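Local coordinates for protein Rab GDP dissociation inhibitor alpha (Naegleria fowleri, PDB 6C87) that probably binds prenylated Rab GTPases in their GDP-bound form, slowing nucleotide release and drawing them off membranes, at residues D175-Y181 with Y206-A212; C252-G256 with P446-Q450; D396-P400 with S412-D416. All blocks are in the same frame, centred on the assembly; numbering follows the deposited sequence.

How the interactions relate
The three contacts are spread over the two domains expected of a GDI. Interaction 1 lies in the helical region, where helices 177-184, 206-209 and 212-229 meet. Interactions 2 and 3 belong to the larger, Rossmann-like part: interaction 2 joins the end of helix 243-254 to the C-terminal tail, and interaction 3 joins strand 389-400 of the mixed sheet to the segment leaving strand 409-411 of the parallel sheet. Their centres are about 45 Å (1 and 2), 28 Å (1 and 3) and 30 Å (2 and 3) apart, and none touch. Interaction 1 closes first along the chain; interaction 3 is nested inside the loop closed by interaction 2. Each thus ties together a different part of the fold.

Interaction 1. Residues D175-Y181 with Y206-A212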
# COMPACT_ATOMS: atom_id res chain seq x y z
N ASP A 175 1.15 -4.91 -22.48
CA ASP A 175 0.81 -5.93 -23.47
C ASP A 175 0.46 -7.25 -22.81
O ASP A 175 0.97 -7.59 -21.73
CB ASP A 175 1.95 -6.14 -24.47
CG ASP A 175 2.19 -4.93 -25.35
OD1 ASP A 175 1.22 -4.18 -25.61
OD2 ASP A 175 3.33 -4.74 -25.81
N THR A 176 -0.40 -8.02 -23.47
CA THR A 176 -0.81 -9.34 -22.99
C THR A 176 0.02 -10.44 -23.64
O THR A 176 0.79 -10.22 -24.58
CB THR A 176 -2.30 -9.58 -23.25
OG1 THR A 176 -2.58 -9.43 -24.64
CG2 THR A 176 -3.15 -8.60 -22.45
N MET A 177 -0.15 -11.66 -23.12
CA MET A 177 0.67 -12.78 -23.55
C MET A 177 0.34 -13.24 -24.96
O MET A 177 1.21 -13.80 -25.64
CB MET A 177 0.54 -13.94 -22.56
CG MET A 177 1.74 -14.08 -21.66
SD MET A 177 3.23 -14.21 -22.66
CE MET A 177 4.45 -14.44 -21.37
N ASP A 178 -0.90 -13.04 -25.41
CA ASP A 178 -1.28 -13.51 -26.74
C ASP A 178 -0.44 -12.86 -27.83
O ASP A 178 -0.07 -13.50 -28.82
CB ASP A 178 -2.77 -13.25 -27.00
CG ASP A 178 -3.14 -11.77 -26.92
OD1 ASP A 178 -2.37 -10.99 -26.32
OD2 ASP A 178 -4.20 -11.40 -27.45
N LYS A 179 -0.10 -11.57 -27.66
CA LYS A 179 0.73 -10.88 -28.65
C LYS A 179 2.15 -11.44 -28.66
O LYS A 179 2.78 -11.51 -29.72
CB LYS A 179 0.73 -9.38 -28.38
N ILE A 180 2.67 -11.82 -27.49
CA ILE A 180 4.02 -12.38 -27.43
C ILE A 180 4.05 -13.80 -28.00
O ILE A 180 4.98 -14.16 -28.73
CB ILE A 180 4.53 -12.35 -25.98
CG1 ILE A 180 4.43 -10.94 -25.42
CG2 ILE A 180 5.96 -12.86 -25.91
CD1 ILE A 180 5.11 -10.76 -24.09
N TYR A 181 3.03 -14.60 -27.69
CA TYR A 181 2.97 -15.96 -28.23
C TYR A 181 2.93 -15.94 -29.75
O TYR A 181 3.73 -16.60 -30.42
CB TYR A 181 1.74 -16.69 -27.69
CG TYR A 181 1.85 -17.20 -26.27
CD1 TYR A 181 3.07 -17.59 -25.74
CD2 TYR A 181 0.72 -17.28 -25.47
CE1 TYR A 181 3.15 -18.06 -24.44
CE2 TYR A 181 0.79 -17.74 -24.18
CZ TYR A 181 2.01 -18.13 -23.66
OH TYR A 181 2.06 -18.59 -22.37
N TYR A 206 -6.08 -16.05 -19.71
CA TYR A 206 -5.07 -15.10 -19.26
C TYR A 206 -4.34 -14.45 -20.43
O TYR A 206 -3.82 -13.34 -20.28
CB TYR A 206 -4.04 -15.80 -18.36
CG TYR A 206 -3.10 -16.69 -19.15
CD1 TYR A 206 -3.44 -18.00 -19.45
CD2 TYR A 206 -1.87 -16.21 -19.62
CE1 TYR A 206 -2.59 -18.81 -20.19
CE2 TYR A 206 -1.02 -17.01 -20.36
CZ TYR A 206 -1.38 -18.32 -20.64
OH TYR A 206 -0.55 -19.13 -21.38
N MET A 207 -4.31 -15.13 -21.58
CA MET A 207 -3.54 -14.64 -22.73
C MET A 207 -4.03 -13.29 -23.22
O MET A 207 -3.27 -12.58 -23.88
CB MET A 207 -3.62 -15.65 -23.87
CG MET A 207 -2.89 -16.96 -23.63
SD MET A 207 -3.18 -18.11 -25.00
CE MET A 207 -2.32 -19.57 -24.42
N THR A 208 -5.27 -12.92 -22.90
CA THR A 208 -5.84 -11.64 -23.33
C THR A 208 -6.28 -10.75 -22.18
O THR A 208 -6.54 -9.57 -22.41
CB THR A 208 -7.03 -11.87 -24.28
OG1 THR A 208 -8.04 -12.63 -23.62
CG2 THR A 208 -6.59 -12.60 -25.54
N THR A 209 -6.39 -11.28 -20.96
CA THR A 209 -6.93 -10.53 -19.84
C THR A 209 -5.88 -10.11 -18.82
O THR A 209 -6.18 -9.28 -17.96
CB THR A 209 -8.03 -11.34 -19.14
OG1 THR A 209 -7.45 -12.50 -18.53
CG2 THR A 209 -9.09 -11.77 -20.14
N VAL A 210 -4.66 -10.64 -18.90
CA VAL A 210 -3.64 -10.35 -17.88
C VAL A 210 -2.37 -9.88 -18.59
O VAL A 210 -1.99 -10.45 -19.62
CB VAL A 210 -3.38 -11.59 -17.01
CG1 VAL A 210 -2.18 -11.39 -16.09
CG2 VAL A 210 -4.61 -11.95 -16.20
N PRO A 211 -1.67 -8.87 -18.06
CA PRO A 211 -0.42 -8.43 -18.69
C PRO A 211 0.65 -9.50 -18.62
O PRO A 211 0.71 -10.30 -17.68
CB PRO A 211 -0.03 -7.18 -17.89
CG PRO A 211 -0.78 -7.29 -16.60
CD PRO A 211 -2.05 -8.01 -16.92
N ALA A 212 1.49 -9.52 -19.65
CA ALA A 212 2.56 -10.51 -19.73
C ALA A 212 3.50 -10.43 -18.53
O ALA A 212 4.08 -11.45 -18.14
CB ALA A 212 3.35 -10.33 -21.03
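Two buried tyrosines meet hydroxyl to hydroxyl here: Tyr181 OH and Tyr206 OH are 2.8 Å apart in a hydrogen bond in which either could be the donor, so each buried hydroxyl has a polar partner. In the helical domain, the N-termini of helices 177-184 and 212-229 come together, each with a first-turn amide bonded to a carbonyl of the other segment. Amides in the first turn of a helix have no carbonyl a turn earlier to bond to. Asp178 N therefore donates to Met207 O (2.9 Å), and Ala212 N to Asp175 O (2.9 Å, nearly linear at 173°). Pro211, at the N-cap position, suits a place where no amide hydrogen is needed, and its CA makes a CA-H...O contact with Asp175 O at 3.4 Å. Thr176 packs close to the backbone, its CG2 3.5 Å from Thr208 O and 3.6 Å from Val210 O.

The rest of the contact is largely apolar. Ala212 is small enough to sit between larger neighbours, its CB 4.1 Å from Met177 CG and 3.6 Å from Ile180 CD1; Met177 and Ile180 also touch helix 143-157, through Leu156 and Leu152 respectively. Tyr206 further stacks its ring on Tyr201. Flexible, unbranched Met207 reaches Tyr181 in a Met-aromatic contact, with SD 5.1 Å from the ring centroid and at the ring edge, and its methyl CE coming within 3.6 Å of Tyr181 CE2.

Interaction 2. Residues C252-G256 with P446-Q450; sequences CAVYG and PVEPQ
Build the first segment as the last turn of helix 243-254, with Cys252, Ala253 and Val254 helical. Tyr255 leaves helical geometry at phi/psi -97/23, and Gly256 follows at 90/-12, a positive phi that glycine tolerates best. Gly256 N bonds to Ala253 O (2.9 Å) and Gly257 N turns back to Cys252 O. Set Val254 at chi1 t and Tyr255 at chi1 -74° (m), chi2 84°, so that the ring reaches the other segment.

The second segment is an extended tail without regular strand; Tyr255 CA and Pro449 CA, the closest such pair, are 5.1 Å apart. Pro446 (-66/154) comes first, its CB 4.0 Å from Tyr255 OH. Val447 (-98/156) accepts at its carbonyl: Tyr255 OH donates to Val447 O at 2.7 Å, near the ring plane. Its compact apolar side chain (chi1 -46°, m) brings CG2 to 4.4 Å from Tyr255 CE2. Glu448 (-73/131) directs its CA-CB bond away, as suits a charged residue, and packs on Ala136 of the second subunit. Pro449 (-58/149, C-gamma endo) lays its rigid ring over the tyrosine: CB is 4.1 Å from the Tyr255 ring centroid and 18° off the normal, a CH-pi contact. Pro449 CB also lies 3.3 Å from Val254 O, and Pro449 CG meets Val254 CG1 at 3.8 Å. Gln450 ends the modelled chain.

Val33 of helix 22-33 also holds the tail, through Pro446 and the Val447 backbone, but from this helix end Tyr255 makes the main contact, just where a Rossmann-like domain helix stops in a Schellman motif.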
# COMPACT_ATOMS: atom_id res chain seq x y z
N CYS A 252 -5.98 -21.72 17.92
CA CYS A 252 -7.18 -21.16 18.52
C CYS A 252 -7.12 -21.24 20.05
O CYS A 252 -7.53 -20.30 20.75
CB CYS A 252 -8.42 -21.87 17.98
SG CYS A 252 -10.03 -21.20 18.53
N ALA A 253 -6.60 -22.35 20.57
CA ALA A 253 -6.49 -22.52 22.02
C ALA A 253 -5.54 -21.49 22.63
O ALA A 253 -5.79 -20.99 23.73
CB ALA A 253 -6.04 -23.94 22.35
N VAL A 254 -4.44 -21.18 21.93
CA VAL A 254 -3.50 -20.17 22.41
C VAL A 254 -4.20 -18.83 22.60
O VAL A 254 -3.87 -18.06 23.52
CB VAL A 254 -2.30 -20.05 21.44
CG1 VAL A 254 -1.36 -18.93 21.87
CG2 VAL A 254 -1.55 -21.38 21.35
N TYR A 255 -5.19 -18.53 21.77
CA TYR A 255 -5.94 -17.28 21.87
C TYR A 255 -7.25 -17.47 22.64
O TYR A 255 -8.18 -16.67 22.48
CB TYR A 255 -6.17 -16.70 20.47
CG TYR A 255 -4.91 -16.10 19.89
CD1 TYR A 255 -3.98 -16.88 19.23
CD2 TYR A 255 -4.64 -14.74 20.03
CE1 TYR A 255 -2.81 -16.33 18.71
CE2 TYR A 255 -3.48 -14.18 19.51
CZ TYR A 255 -2.57 -14.98 18.86
OH TYR A 255 -1.41 -14.41 18.35
N GLY A 256 -7.33 -18.51 23.48
CA GLY A 256 -8.42 -18.71 24.42
C GLY A 256 -9.60 -19.51 23.91
O GLY A 256 -10.43 -19.92 24.73
N PRO A 446 0.82 -10.61 14.03
CA PRO A 446 -0.07 -11.08 15.10
C PRO A 446 0.03 -10.24 16.35
O PRO A 446 1.05 -9.59 16.61
CB PRO A 446 0.41 -12.52 15.36
CG PRO A 446 1.21 -12.90 14.15
CD PRO A 446 1.80 -11.63 13.63
N VAL A 447 -1.05 -10.24 17.12
CA VAL A 447 -1.09 -9.59 18.42
C VAL A 447 -0.86 -10.66 19.49
O VAL A 447 -1.08 -11.85 19.27
CB VAL A 447 -2.43 -8.84 18.66
CG1 VAL A 447 -2.80 -8.01 17.43
CG2 VAL A 447 -3.54 -9.82 19.02
N GLU A 448 -0.37 -10.24 20.65
CA GLU A 448 -0.06 -11.19 21.71
C GLU A 448 -1.33 -11.73 22.36
O GLU A 448 -2.23 -10.96 22.69
CB GLU A 448 0.82 -10.52 22.77
CG GLU A 448 2.13 -9.98 22.24
CD GLU A 448 2.97 -9.34 23.33
OE1 GLU A 448 3.06 -9.92 24.44
OE2 GLU A 448 3.53 -8.26 23.09
N PRO A 449 -1.46 -13.06 22.52
CA PRO A 449 -2.61 -13.61 23.25
C PRO A 449 -2.72 -13.08 24.68
O PRO A 449 -1.72 -12.78 25.32
CB PRO A 449 -2.35 -15.13 23.23
CG PRO A 449 -0.88 -15.27 22.91
CD PRO A 449 -0.54 -14.10 22.04
N GLN A 450 -3.96 -12.99 25.17
CA GLN A 450 -4.23 -12.43 26.50
C GLN A 450 -4.37 -13.50 27.57
O GLN A 450 -3.63 -14.48 27.60
CB GLN A 450 -5.49 -11.56 26.48

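Interaction 3. Residues D396-P400 with S412-D416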
# COMPACT_ATOMS: atom_id res chain seq x y z
N ASP A 396 -20.09 -32.51 -5.49
CA ASP A 396 -20.67 -31.29 -6.03
C ASP A 396 -19.89 -30.08 -5.51
O ASP A 396 -19.44 -30.05 -4.36
CB ASP A 396 -22.14 -31.19 -5.62
CG ASP A 396 -23.00 -32.27 -6.25
OD1 ASP A 396 -22.90 -32.51 -7.47
OD2 ASP A 396 -23.80 -32.90 -5.52
N THR A 397 -19.76 -29.07 -6.36
CA THR A 397 -19.07 -27.84 -6.00
C THR A 397 -20.07 -26.69 -5.93
O THR A 397 -21.09 -26.68 -6.64
CB THR A 397 -17.95 -27.52 -7.01
OG1 THR A 397 -18.49 -27.40 -8.33
CG2 THR A 397 -16.95 -28.64 -7.02
N TYR A 398 -19.80 -25.75 -5.03
CA TYR A 398 -20.74 -24.66 -4.78
C TYR A 398 -19.98 -23.36 -4.61
O TYR A 398 -18.80 -23.33 -4.26
CB TYR A 398 -21.60 -24.90 -3.54
CG TYR A 398 -22.50 -26.12 -3.61
CD1 TYR A 398 -22.03 -27.37 -3.20
CD2 TYR A 398 -23.80 -26.02 -4.09
CE1 TYR A 398 -22.84 -28.49 -3.26
CE2 TYR A 398 -24.62 -27.14 -4.15
CZ TYR A 398 -24.14 -28.37 -3.74
OH TYR A 398 -24.95 -29.48 -3.80
N ALA A 399 -20.72 -22.27 -4.81
CA ALA A 399 -20.21 -20.92 -4.61
C ALA A 399 -21.34 -20.08 -4.03
O ALA A 399 -22.50 -20.28 -4.38
CB ALA A 399 -19.71 -20.30 -5.92
N PRO A 400 -21.01 -19.13 -3.16
CA PRO A 400 -22.05 -18.32 -2.51
C PRO A 400 -22.71 -17.35 -3.48
O PRO A 400 -22.11 -16.91 -4.46
CB PRO A 400 -21.30 -17.58 -1.41
CG PRO A 400 -19.88 -17.54 -1.89
CD PRO A 400 -19.67 -18.81 -2.64
N SER A 412 -17.27 -19.95 1.91
CA SER A 412 -16.15 -20.34 1.06
C SER A 412 -16.65 -21.07 -0.18
O SER A 412 -17.78 -21.57 -0.24
CB SER A 412 -15.18 -21.24 1.82
OG SER A 412 -15.81 -22.46 2.23
N LYS A 413 -15.78 -21.14 -1.18
CA LYS A 413 -16.02 -21.95 -2.36
C LYS A 413 -15.59 -23.38 -2.11
O LYS A 413 -14.70 -23.65 -1.29
CB LYS A 413 -15.28 -21.38 -3.57
CG LYS A 413 -15.79 -20.02 -4.01
CD LYS A 413 -15.00 -19.49 -5.19
CE LYS A 413 -15.53 -18.13 -5.60
NZ LYS A 413 -14.72 -17.54 -6.69
N SER A 414 -16.25 -24.32 -2.80
CA SER A 414 -15.78 -25.69 -2.80
C SER A 414 -14.40 -25.76 -3.45
O SER A 414 -14.05 -24.95 -4.31
CB SER A 414 -16.75 -26.59 -3.55
OG SER A 414 -18.04 -26.52 -2.96
N TYR A 415 -13.63 -26.77 -3.07
CA TYR A 415 -12.28 -26.89 -3.61
C TYR A 415 -12.36 -27.40 -5.05
O TYR A 415 -13.05 -28.38 -5.33
CB TYR A 415 -11.44 -27.80 -2.73
CG TYR A 415 -11.31 -27.25 -1.34
CD1 TYR A 415 -10.53 -26.13 -1.09
CD2 TYR A 415 -11.98 -27.83 -0.27
CE1 TYR A 415 -10.42 -25.61 0.19
CE2 TYR A 415 -11.87 -27.32 1.01
CZ TYR A 415 -11.09 -26.20 1.24
OH TYR A 415 -10.98 -25.67 2.51
N ASP A 416 -11.66 -26.71 -5.95
CA ASP A 416 -11.64 -27.10 -7.34
C ASP A 416 -10.70 -28.28 -7.54
O ASP A 416 -10.05 -28.76 -6.60
CB ASP A 416 -11.30 -25.90 -8.23
CG ASP A 416 -9.88 -25.35 -8.00
OD1 ASP A 416 -8.99 -26.07 -7.50
OD2 ASP A 416 -9.67 -24.16 -8.30
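Ser414 satisfies both backbone polar groups of Tyr398, one with its amide and the other with its side chain. Ser414 N donates to Tyr398 O at 3.1 Å and 173°, and Tyr398 N donates to Ser414 OG at 2.8 Å and 145°. The segments run roughly antiparallel, their end-to-end directions 152° apart, but 412-416 is not a regular strand: the hydroxyl takes the acceptor role a backbone carbonyl would have in a sheet. Serine is short enough for this, and its m rotamer brings OG to the amide.

The pattern follows from the sheet. Thr397 and Ala399 use their backbones to bond strand 302-315, so the intervening Tyr398 turns its N and O to the other side, toward Ser414. Two residues on, Pro400 has no amide hydrogen to offer, and only its CD approaches Ser412 O, at 4.1 Å; the strand ends there. Pro400 CD and Ala399 CB rest at 4.3 and 4.4 Å from Lys413 CG, using the apolar part of that long side chain, and Thr397 CB lies 3.8 Å from Ser414 CB.

The other polar groups find partners elsewhere in the chain. Thr397 OG1 bonds Thr305 OG1, Lys413 N bonds Asp427 OD2, and the Ser412 backbone bonds Gly293. Asp416 OD1 forms a salt bridge with Lys87 and a hydrogen bond with Thr418 OG1; its OD2 bonds Ser423 OG. Ser412 OG meets Glu24 OE2 and Tyr415 OH meets Thr23 N, both near the start of helix 22-33.

The arrangement thus joins the mixed sheet to the segment leaving the parallel sheet, within the Rossmann-like, two-sheet domain of the GDI family.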